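Local coordinates for GCN5-related N-acetyltransferase (Kribbella flavida, PDB 4H89), which probably transfers an acyl group, most likely acetyl from acetyl-CoA, to a still unidentified acceptor, as members of the GNAT family do, at residues L23-F26 and R27-V30; Q111-I114 and D115-G118. All blocks are in the same frame, centred on the assembly; numbering follows the deposited sequence.

Contact 1. Residues L23-F26 and R27-V30; sequences LPFF and REIV
Val30 sets its CG2 methyl over one face of the Phe26 ring, 4.0 Å from CG2 to the ring centroid and displaced toward the rim at CZ, a CH-pi contact one helical turn apart. Arg27 NH1 comes in at the ring edge, in its plane, 3.8 Å from Phe26 CE2, the guanidinium as a whole turned 58° from the ring. The bend at chi2 (-60°) folds the arginine back along the helix, bringing Arg27 NE obliquely to within 3.9 Å of Leu23 CD1. On another side of the helix one water lies within hydrogen-bonding distance of Phe25 O (3.1 Å) and, in the conformer given, of Glu28 OE1 (2.9 Å). Beneath these groups run four successive i to i+4 bonds, from Arg27 N to Leu23 O through to Val30 N to Phe26 O. Further out, Tyr38 meets the Phe26 ring edge-to-face and Met95 of strand 89-96 packs against it. Arg27 NH2 makes a salt bridge to Asp44 and a hydrogen bond to Leu42 O, while NE and NH1 lie against carbon, so this part of helix 19-32 meets its neighbours through both apolar packing and a charged pair.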
loop_
_atom_site.group_PDB
_atom_site.type_symbol
_atom_site.label_atom_id
_atom_site.label_comp_id
_atom_site.label_asym_id
_atom_site.label_seq_id
_atom_site.Cartn_x
_atom_site.Cartn_y
_atom_site.Cartn_z
ATOM N N LEU A 23 21.597 -6.346 1.751
ATOM C CA LEU A 23 21.064 -6.502 3.123
ATOM C C LEU A 23 21.489 -5.377 4.082
ATOM O O LEU A 23 20.639 -4.813 4.745
ATOM C CB LEU A 23 21.409 -7.908 3.659
ATOM C CG LEU A 23 21.055 -8.162 5.125
ATOM C CD1 LEU A 23 19.567 -8.091 5.384
ATOM C CD2 LEU A 23 21.582 -9.538 5.528
ATOM N N PRO A 24 22.790 -5.040 4.144
ATOM C CA PRO A 24 23.136 -3.931 5.052
ATOM C C PRO A 24 22.494 -2.618 4.717
ATOM O O PRO A 24 22.294 -1.803 5.627
ATOM C CB PRO A 24 24.673 -3.871 5.011
ATOM C CG PRO A 24 25.127 -4.841 3.978
ATOM C CD PRO A 24 23.970 -5.681 3.540
ATOM N N PHE A 25 22.173 -2.356 3.443
ATOM C CA PHE A 25 21.455 -1.111 3.119
ATOM C C PHE A 25 20.114 -1.074 3.760
ATOM O O PHE A 25 19.682 -0.056 4.256
ATOM C CB PHE A 25 21.169 -0.927 1.614
ATOM C CG PHE A 25 22.347 -1.066 0.708
ATOM C CD1 PHE A 25 23.634 -0.923 1.172
ATOM C CD2 PHE A 25 22.122 -1.340 -0.650
ATOM C CE1 PHE A 25 24.708 -1.076 0.330
ATOM C CE2 PHE A 25 23.200 -1.521 -1.496
ATOM C CZ PHE A 25 24.493 -1.358 -1.009
ATOM N N PHE A 26 19.411 -2.198 3.655
ATOM C CA PHE A 26 18.112 -2.345 4.267
ATOM C C PHE A 26 18.191 -2.078 5.754
ATOM O O PHE A 26 17.407 -1.314 6.326
ATOM C CB PHE A 26 17.490 -3.717 3.930
ATOM C CG PHE A 26 16.219 -3.962 4.651
ATOM C CD1 PHE A 26 15.049 -3.344 4.245
ATOM C CD2 PHE A 26 16.161 -4.750 5.760
ATOM C CE1 PHE A 26 13.862 -3.553 4.906
ATOM C CE2 PHE A 26 14.964 -4.921 6.455
ATOM C CZ PHE A 26 13.820 -4.335 6.021
ATOM N N ARG A 27 19.120 -2.754 6.421
ATOM C CA ARG A 27 19.308 -2.541 7.858
ATOM C C ARG A 27 19.602 -1.084 8.212
ATOM O O ARG A 27 19.025 -0.588 9.201
ATOM C CB ARG A 27 20.366 -3.473 8.417
ATOM C CG ARG A 27 20.031 -4.938 8.305
ATOM C CD ARG A 27 18.762 -5.349 9.033
ATOM N NE ARG A 27 18.580 -6.781 8.935
ATOM C CZ ARG A 27 17.439 -7.401 9.172
ATOM N NH1 ARG A 27 16.339 -6.755 9.466
ATOM N NH2 ARG A 27 17.368 -8.708 9.029
ATOM N N GLU A 28 20.455 -0.404 7.420
ATOM C CA GLU A 28 20.775 1.035 7.648
ATOM C C GLU A 28 19.473 1.834 7.600
ATOM O O GLU A 28 19.175 2.621 8.499
ATOM C CB GLU A 28 21.720 1.645 6.567
ATOM C CG GLU A 28 23.172 1.135 6.459
ATOM C CD GLU A 28 24.072 1.788 5.342
ATOM O OE1 GLU A 28 23.671 2.090 4.161
ATOM O OE2 GLU A 28 25.266 1.970 5.632
ATOM N N ILE A 29 18.656 1.590 6.569
ATOM C CA ILE A 29 17.413 2.368 6.409
ATOM C C ILE A 29 16.437 2.195 7.556
ATOM O O ILE A 29 15.889 3.180 8.042
ATOM C CB ILE A 29 16.720 2.061 5.066
ATOM C CG1 ILE A 29 17.517 2.731 3.936
ATOM C CG2 ILE A 29 15.253 2.508 5.046
ATOM C CD1 ILE A 29 17.185 2.238 2.536
ATOM N N VAL A 30 16.232 0.954 8.026
ATOM C CA VAL A 30 15.371 0.710 9.170
ATOM C C VAL A 30 15.928 1.382 10.421
ATOM O O VAL A 30 15.199 2.042 11.163
ATOM C CB VAL A 30 15.163 -0.777 9.404
ATOM C CG1 VAL A 30 14.392 -1.055 10.692
ATOM C CG2 VAL A 30 14.478 -1.397 8.218
HETATM O O HOH W 1 20.979 2.526 3.103
#

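Contact 2. Residues Q111-I114 and D115-G118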
loop_
_atom_site.group_PDB
_atom_site.type_symbol
_atom_site.label_atom_id
_atom_site.label_comp_id
_atom_site.label_asym_id
_atom_site.label_seq_id
_atom_site.Cartn_x
_atom_site.Cartn_y
_atom_site.Cartn_z
ATOM N N GLN A 111 16.026 6.260 -13.187
ATOM C CA GLN A 111 15.900 6.365 -14.633
ATOM C C GLN A 111 15.794 4.985 -15.278
ATOM O O GLN A 111 15.002 4.759 -16.182
ATOM C CB GLN A 111 17.056 7.139 -15.239
ATOM C CG GLN A 111 16.901 7.370 -16.739
ATOM C CD GLN A 111 15.675 8.220 -17.056
ATOM O OE1 GLN A 111 15.548 9.295 -16.519
ATOM N NE2 GLN A 111 14.724 7.679 -17.805
ATOM N N ASP A 112 16.623 4.061 -14.825
ATOM C CA ASP A 112 16.571 2.694 -15.326
ATOM C C ASP A 112 15.183 2.080 -15.065
ATOM O O ASP A 112 14.628 1.388 -15.914
ATOM C CB ASP A 112 17.675 1.833 -14.697
ATOM C CG ASP A 112 17.581 0.400 -15.148
ATOM O OD1 ASP A 112 18.104 0.065 -16.242
ATOM O OD2 ASP A 112 16.950 -0.355 -14.395
HETATM N N MSE A 113 14.627 2.338 -13.889
HETATM C CA MSE A 113 13.291 1.850 -13.547
HETATM C C MSE A 113 12.215 2.465 -14.466
HETATM O O MSE A 113 11.319 1.737 -14.938
HETATM C CB MSE A 113 13.035 2.151 -12.058
HETATM C CG MSE A 113 11.685 1.682 -11.528
HETATM SE SE MSE A 113 10.263 2.920 -11.804
HETATM C CE MSE A 113 8.938 1.655 -11.919
ATOM N N ILE A 114 12.321 3.744 -14.758
ATOM C CA ILE A 114 11.358 4.396 -15.645
ATOM C C ILE A 114 11.460 3.789 -17.031
ATOM O O ILE A 114 10.422 3.526 -17.669
ATOM C CB ILE A 114 11.668 5.927 -15.722
ATOM C CG1 ILE A 114 11.296 6.608 -14.415
ATOM C CG2 ILE A 114 10.942 6.594 -16.903
ATOM C CD1 ILE A 114 11.869 8.004 -14.210
ATOM N N ASP A 115 12.670 3.553 -17.506
ATOM C CA ASP A 115 12.870 2.945 -18.835
ATOM C C ASP A 115 12.275 1.535 -18.876
ATOM O O ASP A 115 11.565 1.150 -19.843
ATOM C CB ASP A 115 14.336 2.909 -19.238
ATOM C CG ASP A 115 14.968 4.294 -19.393
ATOM O OD1 ASP A 115 14.253 5.304 -19.379
ATOM O OD2 ASP A 115 16.205 4.329 -19.482
ATOM N N TRP A 116 12.487 0.775 -17.815
ATOM C CA TRP A 116 11.915 -0.559 -17.705
ATOM C C TRP A 116 10.400 -0.504 -17.729
ATOM O O TRP A 116 9.762 -1.272 -18.443
ATOM C CB TRP A 116 12.417 -1.225 -16.401
ATOM C CG TRP A 116 11.686 -2.480 -16.008
ATOM C CD1 TRP A 116 11.958 -3.743 -16.449
ATOM C CD2 TRP A 116 10.570 -2.581 -15.129
ATOM N NE1 TRP A 116 11.081 -4.634 -15.880
ATOM C CE2 TRP A 116 10.198 -3.954 -15.090
ATOM C CE3 TRP A 116 9.841 -1.668 -14.371
ATOM C CZ2 TRP A 116 9.168 -4.433 -14.269
ATOM C CZ3 TRP A 116 8.767 -2.129 -13.585
ATOM C CH2 TRP A 116 8.454 -3.502 -13.539
ATOM N N ALA A 117 9.812 0.377 -16.948
ATOM C CA ALA A 117 8.351 0.408 -16.835
ATOM C C ALA A 117 7.765 0.750 -18.181
ATOM O O ALA A 117 6.699 0.243 -18.558
ATOM C CB ALA A 117 7.932 1.410 -15.770
ATOM N N GLY A 118 8.409 1.655 -18.902
ATOM C CA GLY A 118 7.961 2.027 -20.233
ATOM C C GLY A 118 7.979 0.848 -21.179
ATOM O O GLY A 118 6.970 0.563 -21.847
#
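Gln111 reaches along the helix to Asp115, its NE2 donating to OD1 over 2.9 Å. The carboxylate oxygen lies in the amide plane, yet the amide meets it from above the carboxylate plane, 36° out, and the two flat groups are turned 43° apart. With CG trans to the backbone N and a bend at chi2 (63°), the glutamine carries its amide forward to the next turn, where Asp115 N also bonds to Gln111 O. A leucine in place of Gln111 would remove the amide donor and would probably leave Asp115 OD1 without this mate and its carboxylate freer to turn. Asp112 accepts Trp116 N at its carbonyl, and its carboxylate turns elsewhere, to a salt bridge with Arg61 of strand 61-66. Met113, here selenomethionine, bends at chi2 so that its CE methyl comes to 4.1 Å from Trp116 CZ3 and 4.0 Å from Ala117 CB. Met113 O accepts Ala117 N and also lies at the edge of the indole, in the ring plane, 3.8 Å from Trp116 CE3. This face settles on the sheet: Met78 of strand 72-80 touches both Met113 and Trp116, and Ala90 and Ala92 of strand 89-96 lie against Met113. Ile114 O takes the N-H of Gly118 at 3.0 Å, while the Ile114 side chain packs on Leu144 and Leu173. The whole is an amphipathic helix, the middle element of the beta-alpha-beta unit formed by strand 89-96, helix 105-119 and strand 124-131 in the GNAT fold.

Both contacts are two-turn pieces of helix pairing residues one turn apart, one in helix 19-32 and the other in helix 105-119, and they lie on opposite sides of the chain's centre, about 24 Å apart between centres and about 14 Å between nearest atoms. They share no element of their own, but strand 89-96 is a common neighbour: residues 23-30 rest on Met95, residues 111-118 on Ala90 and Ala92. Contact 2 is the more buried, with four buried residues against two. Both send one charged side chain outward, Arg27 to Asp44 and Asp112 to Arg61, but only contact 2 also has a side-chain hydrogen bond between its own two segments, Gln111 to Asp115.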